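Local coordinates for extracellular sialidase/neuraminidase, putative (Aspergillus fumigatus, PDB 2XZI), which is a beta-propeller Kdnase of the sialidase class that hydrolyses glycosides of deaminoneuraminic acid, at residues Leu223-Thr231 against Leu240-Gln248; Ala287-Asn295 against Val307-Phe318. All coordinates share one frame; numbering follows the deposited sequence.

Overall arrangement
Both contacts belong to the beta-propeller of this sialidase, and each joins the strands of one antiparallel hairpin. Contact 1 comes first along the chain, pairing strands 230-234 and 240-244; contact 2 follows it and pairs 290-294 with 305-310 in the next sheet. Their centres lie about 18 Å apart, yet the two sheets pack directly on each other: the ring of Tyr241 meets Ala315 and its hydroxyl lies against Phe318, and the amide of Asn243 lies against the ring of Phe293. Contact 1 ends at the ligand, where Glu229 and Arg245 line the deamino-alpha-neuraminic acid pocket, whereas contact 2 lies away from the ligand and farther from the chain centre, with helix 377-381 against one face.

Contact 1 (Leu223-Thr231 against Leu240-Gln248); sequences LSGAGAEGT and LYRNDRPSQ. With KDM (deamino-alpha-neuraminic acid), chain C.
Glu229 and Arg245 form a salt bridge at the ligand end of an antiparallel beta hairpin in the propeller, just beyond the ends of strands 230-234 and 240-244, at the deamino-alpha-neuraminic acid pocket. The two side chains lie side by side and point the same way, Arg245 fully extended with CG anti to its backbone N (chi1 172°). Arg245 NH1 reaches Glu229 OE1 at 2.9 Å from above the carboxylate plane, the two flat groups being turned 75° apart. Arg245 NH2 also bonds to O1B of the ligand carboxylate at 2.9 Å, and NH1 adds a second bond to that oxygen. The other carboxylate oxygen, Glu229 OE2, is hydrogen-bonded to Tyr338 OH and lies 3.4 Å from ligand C6. Behind these groups the backbones are tied by a nearly straight bond from Arg245 N to Glu229 O (3.0 Å), and a water bridges Glu229 N and Arg245 O.

Further back, Asp244 is held on several sides. Arg242, bent at chi2 and chi3, grips it side-on, NE to OD1 and NH2 to OD2, nearly in the guanidinium plane. Gly227 N donates to the anti lone pair of the same OD2 at 2.7 Å, anchoring the loop that leads into the hairpin. Leu223 CD1 lies over one guanidinium face, 3.5 Å from Arg242 NH1. Between the strands, Thr231 OG1 donates to Asn243 O at 2.7 Å, in the carbonyl plane, while Asn243 N bonds to Thr231 O.

Around the hairpin, strand 250-258 pairs with 240-244 and supplies Arg252 to Asn243 OD1. Arg242 NH1 also bonds to Asn206 OD1 and Arg205 O, and its NH2 to Ala202 O. Phe262 and Phe265 of strand 261-268 cover Leu223, Ala226 and Arg242.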
# COMPACT_ATOMS: atom_id res chain seq x y z
N LEU A 223 -7.88 -17.21 6.94
CA LEU A 223 -9.14 -16.76 6.35
C LEU A 223 -9.52 -17.54 5.13
O LEU A 223 -8.80 -17.50 4.12
CB LEU A 223 -9.06 -15.30 5.93
CG LEU A 223 -8.67 -14.28 6.98
CD1 LEU A 223 -8.30 -12.95 6.30
CD2 LEU A 223 -9.77 -14.12 8.02
N SER A 224 -10.72 -18.11 5.17
CA SER A 224 -11.27 -18.85 4.05
C SER A 224 -11.85 -17.89 3.00
O SER A 224 -12.73 -17.08 3.30
CB SER A 224 -12.32 -19.84 4.55
OG SER A 224 -12.86 -20.60 3.48
N GLY A 225 -11.35 -17.99 1.78
CA GLY A 225 -11.82 -17.16 0.68
C GLY A 225 -11.11 -15.83 0.48
O GLY A 225 -11.52 -15.08 -0.40
N ALA A 226 -10.07 -15.55 1.27
CA ALA A 226 -9.34 -14.28 1.16
C ALA A 226 -8.50 -14.25 -0.10
O ALA A 226 -8.11 -15.29 -0.64
CB ALA A 226 -8.47 -14.02 2.39
N GLY A 227 -8.21 -13.05 -0.57
CA GLY A 227 -7.32 -12.88 -1.71
C GLY A 227 -5.84 -12.89 -1.36
O GLY A 227 -5.45 -13.07 -0.19
N ALA A 228 -5.02 -12.73 -2.39
CA ALA A 228 -3.58 -12.58 -2.21
C ALA A 228 -3.24 -11.18 -1.70
O ALA A 228 -2.35 -11.05 -0.87
CB ALA A 228 -2.86 -12.87 -3.53
N GLU A 229 -3.91 -10.15 -2.21
CA GLU A 229 -3.64 -8.76 -1.83
C GLU A 229 -4.83 -8.17 -1.11
O GLU A 229 -5.83 -7.80 -1.72
CB GLU A 229 -3.29 -7.90 -3.05
CG GLU A 229 -1.95 -8.22 -3.69
CD GLU A 229 -1.61 -7.34 -4.88
OE1 GLU A 229 -2.52 -6.64 -5.41
OE2 GLU A 229 -0.41 -7.32 -5.24
N GLY A 230 -4.74 -8.14 0.22
CA GLY A 230 -5.82 -7.69 1.05
C GLY A 230 -5.61 -6.34 1.69
O GLY A 230 -4.48 -5.86 1.81
N THR A 231 -6.73 -5.73 2.08
CA THR A 231 -6.78 -4.52 2.90
C THR A 231 -7.62 -4.82 4.13
O THR A 231 -8.50 -5.68 4.09
CB THR A 231 -7.37 -3.27 2.16
OG1 THR A 231 -8.81 -3.34 2.09
CG2 THR A 231 -6.79 -3.11 0.76
N LEU A 240 -14.04 -5.94 12.23
CA LEU A 240 -13.00 -5.94 11.18
C LEU A 240 -13.64 -6.12 9.82
O LEU A 240 -14.69 -6.76 9.68
CB LEU A 240 -11.98 -7.06 11.40
CG LEU A 240 -11.19 -7.05 12.72
CD1 LEU A 240 -10.25 -8.24 12.83
CD2 LEU A 240 -10.43 -5.73 12.87
N TYR A 241 -12.96 -5.60 8.81
CA TYR A 241 -13.46 -5.58 7.44
C TYR A 241 -12.27 -5.84 6.54
O TYR A 241 -11.32 -5.04 6.55
CB TYR A 241 -14.09 -4.20 7.20
CG TYR A 241 -14.44 -3.74 5.79
CD1 TYR A 241 -13.49 -3.12 4.99
CD2 TYR A 241 -15.74 -3.85 5.29
CE1 TYR A 241 -13.81 -2.65 3.72
CE2 TYR A 241 -16.06 -3.38 4.01
CZ TYR A 241 -15.09 -2.78 3.24
OH TYR A 241 -15.39 -2.32 1.97
N ARG A 242 -12.30 -6.95 5.80
CA ARG A 242 -11.31 -7.23 4.75
C ARG A 242 -11.91 -6.82 3.42
O ARG A 242 -13.07 -7.14 3.12
CB ARG A 242 -10.91 -8.71 4.68
CG ARG A 242 -9.88 -9.18 5.70
CD ARG A 242 -8.41 -8.84 5.31
NE ARG A 242 -7.93 -9.49 4.08
CZ ARG A 242 -6.84 -10.27 3.97
NH1 ARG A 242 -6.09 -10.54 5.03
NH2 ARG A 242 -6.51 -10.79 2.79
N ASN A 243 -11.12 -6.11 2.62
CA ASN A 243 -11.54 -5.71 1.28
C ASN A 243 -10.38 -6.04 0.35
O ASN A 243 -9.34 -5.36 0.34
CB ASN A 243 -11.93 -4.22 1.29
CG ASN A 243 -12.37 -3.71 -0.07
OD1 ASN A 243 -11.75 -4.02 -1.09
ND2 ASN A 243 -13.43 -2.90 -0.09
N ASP A 244 -10.53 -7.13 -0.39
CA ASP A 244 -9.43 -7.74 -1.11
C ASP A 244 -9.57 -7.56 -2.62
O ASP A 244 -10.69 -7.45 -3.16
CB ASP A 244 -9.38 -9.25 -0.81
CG ASP A 244 -8.88 -9.56 0.60
OD1 ASP A 244 -8.83 -8.65 1.45
OD2 ASP A 244 -8.55 -10.74 0.86
N ARG A 245 -8.43 -7.61 -3.29
CA ARG A 245 -8.36 -7.70 -4.74
C ARG A 245 -8.94 -9.04 -5.20
O ARG A 245 -8.56 -10.09 -4.68
CB ARG A 245 -6.89 -7.60 -5.15
CG ARG A 245 -6.62 -7.88 -6.62
CD ARG A 245 -5.14 -7.76 -6.89
NE ARG A 245 -4.78 -8.21 -8.23
CZ ARG A 245 -3.62 -7.91 -8.83
NH1 ARG A 245 -2.74 -7.09 -8.24
NH2 ARG A 245 -3.38 -8.38 -10.05
N PRO A 246 -9.85 -9.00 -6.19
CA PRO A 246 -10.39 -10.26 -6.70
C PRO A 246 -9.38 -11.03 -7.56
O PRO A 246 -8.46 -10.42 -8.14
CB PRO A 246 -11.56 -9.79 -7.58
CG PRO A 246 -11.10 -8.43 -8.10
CD PRO A 246 -10.42 -7.82 -6.88
N SER A 247 -9.55 -12.35 -7.66
CA SER A 247 -8.70 -13.16 -8.55
C SER A 247 -8.95 -12.86 -10.05
O SER A 247 -8.04 -12.95 -10.87
CB SER A 247 -8.81 -14.66 -8.25
OG SER A 247 -10.14 -15.14 -8.38
N GLN A 248 -10.18 -12.48 -10.37
CA GLN A 248 -10.55 -12.08 -11.72
C GLN A 248 -11.22 -10.71 -11.68
O GLN A 248 -11.86 -10.34 -10.69
CB GLN A 248 -11.48 -13.10 -12.38
CG GLN A 248 -10.77 -14.32 -13.00
CD GLN A 248 -10.69 -15.52 -12.07
OE1 GLN A 248 -11.46 -15.64 -11.11
NE2 GLN A 248 -9.77 -16.43 -12.35
C2 KDM C . 1.07 -7.23 -9.80
C1 KDM C . 0.06 -6.32 -10.49
C3 KDM C . 2.11 -6.40 -9.02
C4 KDM C . 2.71 -7.15 -7.80
C5 KDM C . 2.47 -8.67 -7.80
C6 KDM C . 0.95 -8.94 -7.91
C7 KDM C . 0.62 -10.42 -8.16
C8 KDM C . -0.90 -10.65 -8.07
C9 KDM C . -1.25 -12.10 -8.36
O5 KDM C . 3.05 -9.29 -6.63
O1A KDM C . 0.39 -5.13 -10.73
O1B KDM C . -1.04 -6.85 -10.78
O4 KDM C . 4.12 -6.91 -7.80
O6 KDM C . 0.31 -8.16 -8.97
O7 KDM C . 1.09 -10.79 -9.45
O8 KDM C . -1.39 -10.35 -6.76
O9 KDM C . -0.69 -12.90 -7.31
O2 KDM C . 1.70 -7.94 -10.87
O HOH W 1 -5.83 -10.84 -4.46

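Contact 2 (Ala287-Asn295 against Val307-Phe318); sequences APARTIFLN and VRISYDADAKKF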
# COMPACT_ATOMS: atom_id res chain seq x y z
N ALA A 287 -19.48 11.29 15.34
CA ALA A 287 -20.43 11.64 14.29
C ALA A 287 -19.92 12.78 13.41
O ALA A 287 -19.49 13.81 13.93
CB ALA A 287 -21.79 12.01 14.88
N PRO A 288 -19.93 12.59 12.08
CA PRO A 288 -20.28 11.32 11.43
C PRO A 288 -19.04 10.47 11.20
O PRO A 288 -18.05 10.96 10.65
CB PRO A 288 -20.90 11.77 10.10
CG PRO A 288 -20.29 13.11 9.82
CD PRO A 288 -19.77 13.69 11.10
N ALA A 289 -19.08 9.21 11.64
CA ALA A 289 -17.97 8.29 11.45
C ALA A 289 -17.75 8.02 9.96
O ALA A 289 -18.72 7.90 9.21
CB ALA A 289 -18.23 7.00 12.19
N ARG A 290 -16.49 7.94 9.55
CA ARG A 290 -16.16 7.77 8.13
C ARG A 290 -15.06 6.74 7.89
O ARG A 290 -14.05 6.73 8.60
CB ARG A 290 -15.73 9.11 7.52
CG ARG A 290 -16.77 10.27 7.66
CD ARG A 290 -16.25 11.53 6.99
NE ARG A 290 -16.83 12.81 7.44
CZ ARG A 290 -16.41 13.49 8.50
NH1 ARG A 290 -15.47 13.03 9.31
NH2 ARG A 290 -16.96 14.67 8.77
N THR A 291 -15.27 5.91 6.86
CA THR A 291 -14.26 5.04 6.30
C THR A 291 -14.04 5.54 4.89
O THR A 291 -15.00 5.89 4.18
CB THR A 291 -14.73 3.57 6.24
OG1 THR A 291 -15.13 3.13 7.54
CG2 THR A 291 -13.62 2.65 5.77
N ILE A 292 -12.77 5.60 4.49
CA ILE A 292 -12.34 6.03 3.16
C ILE A 292 -11.85 4.82 2.37
O ILE A 292 -11.17 3.93 2.90
CB ILE A 292 -11.19 7.09 3.24
CG1 ILE A 292 -11.37 8.12 4.38
CG2 ILE A 292 -10.98 7.73 1.87
CD1 ILE A 292 -12.65 8.99 4.30
N PHE A 293 -12.19 4.77 1.08
CA PHE A 293 -11.74 3.71 0.18
C PHE A 293 -11.20 4.31 -1.11
O PHE A 293 -11.73 5.31 -1.60
CB PHE A 293 -12.87 2.72 -0.12
CG PHE A 293 -12.43 1.57 -0.98
CD1 PHE A 293 -11.63 0.56 -0.46
CD2 PHE A 293 -12.79 1.51 -2.33
CE1 PHE A 293 -11.20 -0.50 -1.25
CE2 PHE A 293 -12.36 0.45 -3.13
CZ PHE A 293 -11.56 -0.56 -2.58
N LEU A 294 -10.14 3.70 -1.66
CA LEU A 294 -9.53 4.15 -2.91
C LEU A 294 -9.14 2.96 -3.76
O LEU A 294 -8.47 2.03 -3.30
CB LEU A 294 -8.28 4.96 -2.59
CG LEU A 294 -7.43 5.50 -3.74
CD1 LEU A 294 -8.19 6.36 -4.74
CD2 LEU A 294 -6.28 6.30 -3.12
N ASN A 295 -9.57 2.97 -5.02
CA ASN A 295 -9.15 1.96 -6.00
C ASN A 295 -9.45 2.51 -7.39
O ASN A 295 -9.88 3.66 -7.53
CB ASN A 295 -9.82 0.59 -5.76
CG ASN A 295 -11.19 0.44 -6.45
OD1 ASN A 295 -11.99 1.38 -6.49
ND2 ASN A 295 -11.45 -0.76 -6.99
N VAL A 307 -11.69 8.05 -5.03
CA VAL A 307 -11.68 8.00 -3.56
C VAL A 307 -13.12 8.17 -3.07
O VAL A 307 -13.85 9.01 -3.61
CB VAL A 307 -10.71 9.05 -2.95
CG1 VAL A 307 -11.16 10.51 -3.23
CG2 VAL A 307 -10.52 8.79 -1.47
N ARG A 308 -13.52 7.39 -2.07
CA ARG A 308 -14.90 7.34 -1.60
C ARG A 308 -15.01 7.36 -0.09
O ARG A 308 -14.05 6.98 0.62
CB ARG A 308 -15.55 6.03 -2.04
CG ARG A 308 -15.52 5.76 -3.54
CD ARG A 308 -16.07 4.37 -3.72
NE ARG A 308 -15.96 3.80 -5.06
CZ ARG A 308 -16.97 3.69 -5.91
NH1 ARG A 308 -18.17 4.18 -5.59
NH2 ARG A 308 -16.78 3.08 -7.07
N ILE A 309 -16.20 7.73 0.40
CA ILE A 309 -16.52 7.74 1.83
C ILE A 309 -17.71 6.83 2.12
O ILE A 309 -18.71 6.83 1.38
CB ILE A 309 -16.83 9.17 2.35
CG1 ILE A 309 -15.64 10.13 2.14
CG2 ILE A 309 -17.27 9.15 3.82
CD1 ILE A 309 -16.02 11.63 2.10
N SER A 310 -17.60 6.04 3.19
CA SER A 310 -18.79 5.37 3.73
C SER A 310 -19.08 5.90 5.12
O SER A 310 -18.15 6.04 5.92
CB SER A 310 -18.61 3.86 3.81
OG SER A 310 -19.78 3.25 4.37
N TYR A 311 -20.36 6.13 5.41
CA TYR A 311 -20.82 6.51 6.73
C TYR A 311 -21.43 5.33 7.48
O TYR A 311 -21.87 5.47 8.63
CB TYR A 311 -21.87 7.62 6.61
CG TYR A 311 -21.33 8.86 5.94
CD1 TYR A 311 -20.56 9.76 6.65
CD2 TYR A 311 -21.58 9.10 4.59
CE1 TYR A 311 -20.05 10.91 6.04
CE2 TYR A 311 -21.09 10.25 3.97
CZ TYR A 311 -20.32 11.14 4.70
OH TYR A 311 -19.84 12.27 4.08
N ASP A 312 -21.45 4.16 6.85
CA ASP A 312 -22.10 2.98 7.45
C ASP A 312 -21.25 2.36 8.54
O ASP A 312 -20.03 2.28 8.41
CB ASP A 312 -22.39 1.92 6.38
CG ASP A 312 -23.47 2.35 5.40
OD1 ASP A 312 -24.38 3.13 5.77
OD2 ASP A 312 -23.42 1.87 4.25
N ALA A 313 -21.91 1.90 9.61
CA ALA A 313 -21.19 1.30 10.73
C ALA A 313 -20.38 0.05 10.36
O ALA A 313 -19.42 -0.28 11.05
CB ALA A 313 -22.15 1.01 11.87
N ASP A 314 -20.79 -0.60 9.28
CA ASP A 314 -20.13 -1.80 8.74
C ASP A 314 -19.56 -1.55 7.34
O ASP A 314 -19.22 -2.50 6.63
CB ASP A 314 -21.13 -2.96 8.68
CG ASP A 314 -22.32 -2.66 7.77
OD1 ASP A 314 -22.49 -1.52 7.28
OD2 ASP A 314 -23.12 -3.60 7.54
N ALA A 315 -19.45 -0.27 6.96
CA ALA A 315 -19.00 0.11 5.61
C ALA A 315 -19.74 -0.63 4.48
O ALA A 315 -19.14 -1.00 3.46
CB ALA A 315 -17.45 -0.03 5.47
N LYS A 316 -21.04 -0.84 4.65
CA LYS A 316 -21.80 -1.57 3.64
C LYS A 316 -21.74 -0.89 2.29
O LYS A 316 -21.49 -1.56 1.28
CB LYS A 316 -23.26 -1.79 4.06
CG LYS A 316 -24.03 -2.69 3.09
CD LYS A 316 -25.35 -3.19 3.67
CE LYS A 316 -26.54 -2.41 3.13
NZ LYS A 316 -27.77 -3.25 3.11
N LYS A 317 -21.96 0.42 2.27
CA LYS A 317 -22.03 1.19 1.03
C LYS A 317 -21.13 2.41 1.11
O LYS A 317 -21.13 3.15 2.09
CB LYS A 317 -23.47 1.64 0.72
CG LYS A 317 -23.64 2.13 -0.71
CD LYS A 317 -25.03 2.71 -0.98
CE LYS A 317 -25.24 2.93 -2.47
NZ LYS A 317 -24.15 3.75 -3.09
N PHE A 318 -20.38 2.61 0.03
CA PHE A 318 -19.61 3.83 -0.18
C PHE A 318 -20.33 4.74 -1.18
O PHE A 318 -21.05 4.27 -2.07
CB PHE A 318 -18.20 3.50 -0.70
CG PHE A 318 -17.30 2.91 0.34
CD1 PHE A 318 -17.40 1.57 0.70
CD2 PHE A 318 -16.37 3.72 0.99
CE1 PHE A 318 -16.58 1.03 1.68
CE2 PHE A 318 -15.55 3.18 1.99
CZ PHE A 318 -15.66 1.84 2.34
O HOH W 2 -21.30 7.66 9.96
O HOH W 3 -17.78 3.78 7.66
O HOH W 4 -14.72 0.84 -7.01
O HOH W 5 -13.12 3.52 -5.29
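An antiparallel hairpin at the middle of a four-stranded propeller sheet brings strand 290-294 against strand 305-310. Thr291 pairs with Ser310 and Phe293 with Arg308, each through two backbone bonds, among them Ser310 N to Thr291 O and Arg308 N to Phe293 O, both 2.8 Å. On the face that carries Ile292, Leu294, Val307 and Ile309, Ile292 lies alongside both Val307 and Ile309. Ile292 CG2, anti to the backbone N, meets Val307 CG2 at 3.5 Å, and Ile292 CD1 rests on Ile309 CG1.

The other face, with Thr291, Phe293, Arg308 and Ser310, is where Phe318 packs. The chain returns so that Phe318 lies against this face, and Phe293 CB sits over its ring, 3.4 Å from Phe318 CE2, in a CH-pi contact. The Phe293 ring, swung anti to its backbone N (chi1 -177°), turns an edge to the face of Phe318, the planes 52° apart. Ser310 CB covers the centre of one Phe318 face. In the propeller these rings look toward the preceding sheet, where Tyr241 and Asn243 of strand 240-244 pack on them, while Val307 and Ile309 on the first face meet helix 377-381.

The turn after strand 305-310 is tied down by Ser310 OG, which accepts from Asp312 N in an ST turn and donates to Lys317 O at 2.7 Å. A water links Thr291 OG1 to Ser310 O and Asp312 O. At the opposite end of the pairing, two waters bridge Asn295 OD1 to Arg308 NE and NH2, while Arg308 NH1 bonds to Asn319 O. Near the turn, Arg290 and Tyr311 run side by side, Arg290 CG lying 3.7 Å from Tyr311 CE1, and both polar ends reach Asp3, Arg290 NH2 by a salt bridge and Tyr311 OH by a hydrogen bond.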